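PDB 4TS6: Rab3 interacting molecule variant 2 from Drosophila melanogaster, which probably acts as an active-zone scaffold that supports neurotransmitter release, and is represented here by its C2A domain. Local coordinates for residues Ser36-Gln39 / Ser40-Arg44; Leu84-Cys87 / Asp88-Gly91. All blocks are in the same frame, centred on the assembly; numbering follows the deposited sequence.

Contact 1 of 2, residues Ser36-Gln39 / Ser40-Arg44; sequences SLRQ and SGAGR
Arg44 reaches back along the loop to hold Ser36 with two nitrogens of one side of its guanidinium, each serving a different acceptor. NE donates to the carbonyl O of Ser36 at 2.9 Å, approaching from above the carbonyl plane, while NH1 of Arg44 bonds to OG of Ser36, also at 2.9 Å. Both bonds are bent, and both acceptors lie somewhat out of the guanidinium plane. With chi1 of 55°, OG of Ser36 sits between its own N and carbonyl carbon, where NH1 can meet it.

Backbone bonds close the tip of the loop. Gly41 N donates to Arg38 O at 2.8 Å, and Arg38 N to Ala42 O at 2.9 Å, a pairing that makes a type I turn over Gln39 and Ser40 followed by a G1 beta bulge at Gly41. An ST turn overlaps it: OG of Ser40 accepts from Ala42 N at 3.2 Å. This loop joins strands 24-33 and 46-53 of the C2 sandwich, the place of the first calcium-binding loop in calcium-dependent C2 domains.

Looser contacts flank these bonds: CB of Leu37 rests on Ala42 O at 3.7 Å. Extended from CG to NE, Arg38 crosses Arg44 at a slant, its CG over one face of the Arg44 guanidinium, 4.1 Å from NH2, near the rim, and the two guanidinium planes stand 75° apart. Gly43 O lies over a face of the Arg38 guanidinium.

Among the charged groups, NE of Arg38 forms a salt bridge with Asp100, to which Arg44 makes a long, weak ion pair; this carboxylate would offset the proximity of the two positive charges.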
loop_
_atom_site.group_PDB
_atom_site.type_symbol
_atom_site.label_atom_id
_atom_site.label_comp_id
_atom_site.label_asym_id
_atom_site.label_seq_id
_atom_site.Cartn_x
_atom_site.Cartn_y
_atom_site.Cartn_z
ATOM N N SER A 36 7.112 -10.779 -9.471
ATOM C CA SER A 36 7.305 -11.639 -10.626
ATOM C C SER A 36 7.366 -10.799 -11.893
ATOM O O SER A 36 6.899 -9.652 -11.918
ATOM C CB SER A 36 6.119 -12.585 -10.747
ATOM O OG SER A 36 4.915 -11.834 -10.782
ATOM N N LEU A 37 7.936 -11.375 -12.943
ATOM C CA LEU A 37 7.790 -10.819 -14.285
ATOM C C LEU A 37 6.402 -11.181 -14.809
ATOM O O LEU A 37 5.707 -12.022 -14.232
ATOM C CB LEU A 37 8.849 -11.398 -15.217
ATOM C CG LEU A 37 10.315 -11.259 -14.811
ATOM C CD1 LEU A 37 11.203 -12.147 -15.683
ATOM C CD2 LEU A 37 10.749 -9.810 -14.909
ATOM N N ARG A 38 5.989 -10.549 -15.899
ATOM C CA ARG A 38 4.782 -10.986 -16.584
ATOM C C ARG A 38 5.093 -12.288 -17.323
ATOM O O ARG A 38 6.261 -12.635 -17.500
ATOM C CB ARG A 38 4.316 -9.919 -17.568
ATOM C CG ARG A 38 3.978 -8.584 -16.927
ATOM C CD ARG A 38 3.515 -7.602 -17.997
ATOM N NE ARG A 38 3.111 -6.322 -17.427
ATOM C CZ ARG A 38 2.968 -5.205 -18.134
ATOM N NH1 ARG A 38 2.591 -4.083 -17.532
ATOM N NH2 ARG A 38 3.205 -5.205 -19.441
ATOM N N GLN A 39 4.053 -13.006 -17.741
ATOM C CA GLN A 39 4.210 -14.235 -18.513
ATOM C C GLN A 39 5.049 -13.962 -19.744
ATOM O O GLN A 39 5.915 -14.757 -20.112
ATOM C CB GLN A 39 2.848 -14.731 -18.977
ATOM C CG GLN A 39 1.729 -14.462 -18.003
ATOM C CD GLN A 39 1.455 -15.645 -17.108
ATOM O OE1 GLN A 39 2.331 -16.481 -16.881
ATOM N NE2 GLN A 39 0.228 -15.732 -16.605
ATOM N N SER A 40 4.774 -12.824 -20.375
ATOM C CA SER A 40 5.514 -12.364 -21.543
ATOM C C SER A 40 7.009 -12.357 -21.270
ATOM O O SER A 40 7.809 -12.613 -22.165
ATOM C CB SER A 40 5.059 -10.956 -21.937
ATOM O OG SER A 40 5.178 -10.056 -20.849
ATOM N N GLY A 41 7.376 -12.076 -20.021
ATOM C CA GLY A 41 8.773 -11.972 -19.637
ATOM C C GLY A 41 9.124 -10.512 -19.434
ATOM O O GLY A 41 10.213 -10.164 -18.973
ATOM N N ALA A 42 8.180 -9.652 -19.798
ATOM C CA ALA A 42 8.321 -8.223 -19.595
ATOM C C ALA A 42 8.225 -7.926 -18.109
ATOM O O ALA A 42 7.587 -8.670 -17.359
ATOM C CB ALA A 42 7.231 -7.484 -20.345
ATOM N N GLY A 43 8.859 -6.840 -17.680
ATOM C CA GLY A 43 8.766 -6.409 -16.300
ATOM C C GLY A 43 7.442 -5.727 -16.072
ATOM O O GLY A 43 6.702 -5.415 -17.013
ATOM N N ARG A 44 7.130 -5.496 -14.815
ATOM C CA ARG A 44 5.863 -4.867 -14.504
ATOM C C ARG A 44 6.019 -3.356 -14.398
ATOM O O ARG A 44 7.135 -2.831 -14.381
ATOM C CB ARG A 44 5.323 -5.448 -13.199
ATOM C CG ARG A 44 5.136 -6.947 -13.285
ATOM C CD ARG A 44 4.254 -7.485 -12.184
ATOM N NE ARG A 44 4.134 -8.936 -12.290
ATOM C CZ ARG A 44 3.088 -9.567 -12.807
ATOM N NH1 ARG A 44 3.078 -10.891 -12.865
ATOM N NH2 ARG A 44 2.055 -8.876 -13.272
#

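Contact 2 of 2, residues Leu84-Cys87 / Asp88-Gly91; sequences LRRC and DLNG
The connection between strands 74-81 and 93-100 of the C2 beta-sandwich coils here through three successive i to i+3 backbone bonds: Arg85 O to Asp88 N, Arg86 O to Leu89 N, and Cys87 O to Asn90 N. Asp88 folds back over the start of this coil. Its OD2 takes two bonds from Arg85, one from the backbone N at 2.8 Å and one from NE at 3.2 Å, both from the same face of the carboxylate. OD1 of Asp88 receives Arg85 NH2 at 3.0 Å on its syn side, completing a side-on salt bridge whose planes are turned 38° apart. The bend of Arg85 at chi3 (-58°) brings this edge round to the carboxylate.

On the inner side, CD1 of Leu84 meets CD2 of Leu89 at 4.0 Å, the two buried side chains crossing nearly at right angles. Arg86 runs across Leu89, its CD 3.8 Å from Leu89 CD1, and its NH1 is bonded to the carbonyl of His120. The other terminal nitrogen, NH2 of Arg86, donates to Asn90 OD1 at 3.1 Å, with that oxygen close to the guanidinium plane.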
loop_
_atom_site.group_PDB
_atom_site.type_symbol
_atom_site.label_atom_id
_atom_site.label_comp_id
_atom_site.label_asym_id
_atom_site.label_seq_id
_atom_site.Cartn_x
_atom_site.Cartn_y
_atom_site.Cartn_z
ATOM N N LEU A 84 -8.798 11.276 12.912
ATOM C CA LEU A 84 -8.833 9.955 13.551
ATOM C C LEU A 84 -8.216 9.944 14.951
ATOM O O LEU A 84 -7.057 10.323 15.114
ATOM C CB LEU A 84 -8.074 8.950 12.669
ATOM C CG LEU A 84 -8.714 8.685 11.306
ATOM C CD1 LEU A 84 -7.753 7.992 10.348
ATOM C CD2 LEU A 84 -9.984 7.863 11.478
ATOM N N ARG A 85 -8.971 9.512 15.963
ATOM C CA ARG A 85 -8.357 9.196 17.252
ATOM C C ARG A 85 -7.739 7.823 17.097
ATOM O O ARG A 85 -8.152 7.057 16.232
ATOM C CB ARG A 85 -9.390 9.142 18.388
ATOM C CG ARG A 85 -10.136 10.448 18.643
ATOM C CD ARG A 85 -11.281 10.240 19.624
ATOM N NE ARG A 85 -12.223 9.240 19.125
ATOM C CZ ARG A 85 -13.272 8.788 19.806
ATOM N NH1 ARG A 85 -13.526 9.249 21.022
ATOM N NH2 ARG A 85 -14.059 7.867 19.262
ATOM N N ARG A 86 -6.758 7.496 17.925
ATOM C CA ARG A 86 -6.186 6.159 17.876
ATOM C C ARG A 86 -7.299 5.095 17.947
ATOM O O ARG A 86 -7.305 4.147 17.171
ATOM C CB ARG A 86 -5.163 5.967 19.010
ATOM C CG ARG A 86 -4.468 4.596 19.006
ATOM C CD ARG A 86 -4.023 4.212 17.599
ATOM N NE ARG A 86 -3.441 2.872 17.517
ATOM C CZ ARG A 86 -4.151 1.749 17.427
ATOM N NH1 ARG A 86 -3.534 0.578 17.348
ATOM N NH2 ARG A 86 -5.478 1.794 17.422
ATOM N N CYS A 87 -8.260 5.270 18.848
ATOM C CA CYS A 87 -9.272 4.234 19.043
ATOM C C CYS A 87 -10.193 4.088 17.831
ATOM O O CYS A 87 -10.790 3.031 17.632
ATOM C CB CYS A 87 -10.072 4.478 20.324
ATOM S SG CYS A 87 -10.979 6.021 20.318
ATOM N N ASP A 88 -10.279 5.136 17.008
ATOM C CA ASP A 88 -11.080 5.090 15.789
ATOM C C ASP A 88 -10.506 4.115 14.769
ATOM O O ASP A 88 -11.174 3.749 13.802
ATOM C CB ASP A 88 -11.190 6.484 15.162
ATOM C CG ASP A 88 -12.016 7.422 15.988
ATOM O OD1 ASP A 88 -13.013 6.969 16.592
ATOM O OD2 ASP A 88 -11.665 8.619 16.056
ATOM N N LEU A 89 -9.266 3.694 14.981
ATOM C CA LEU A 89 -8.624 2.778 14.047
ATOM C C LEU A 89 -9.040 1.343 14.346
ATOM O O LEU A 89 -8.847 0.446 13.524
ATOM C CB LEU A 89 -7.104 2.903 14.132
ATOM C CG LEU A 89 -6.520 4.275 13.787
ATOM C CD1 LEU A 89 -5.010 4.249 13.896
ATOM C CD2 LEU A 89 -6.940 4.702 12.411
ATOM N N ASN A 90 -9.625 1.123 15.516
ATOM C CA ASN A 90 -9.999 -0.233 15.891
ATOM C C ASN A 90 -11.177 -0.658 15.052
ATOM O O ASN A 90 -12.204 0.019 15.029
ATOM C CB ASN A 90 -10.327 -0.316 17.377
ATOM C CG ASN A 90 -9.185 0.162 18.240
ATOM O OD1 ASN A 90 -8.028 0.109 17.823
ATOM N ND2 ASN A 90 -9.498 0.649 19.435
ATOM N N GLY A 91 -11.018 -1.766 14.339
ATOM C CA GLY A 91 -12.082 -2.266 13.491
ATOM C C GLY A 91 -11.891 -1.835 12.046
ATOM O O GLY A 91 -12.543 -2.365 11.136
#

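Overall arrangement
Contacts 1 and 2 occupy loops on opposite sides of the domain centre, with centres 39 Å apart and nearest atoms about 29 Å apart. They share no strand, yet each loop carries the chain from one sheet of the sandwich to the other. Residues 36-44 project at the surface, with none buried; residues 84-91 are partly buried, with two leucines, Leu84 and Leu89, buried. The chemistry follows this difference. In contact 1 arginine nitrogens bond to uncharged serine oxygens, and the anion, Asp100, comes from outside the loop. Contact 2 supplies its own aspartate for a local salt bridge and adds an apolar pair. Both loops are braced by backbone turns, a single bulged one in contact 1 and a succession in contact 2.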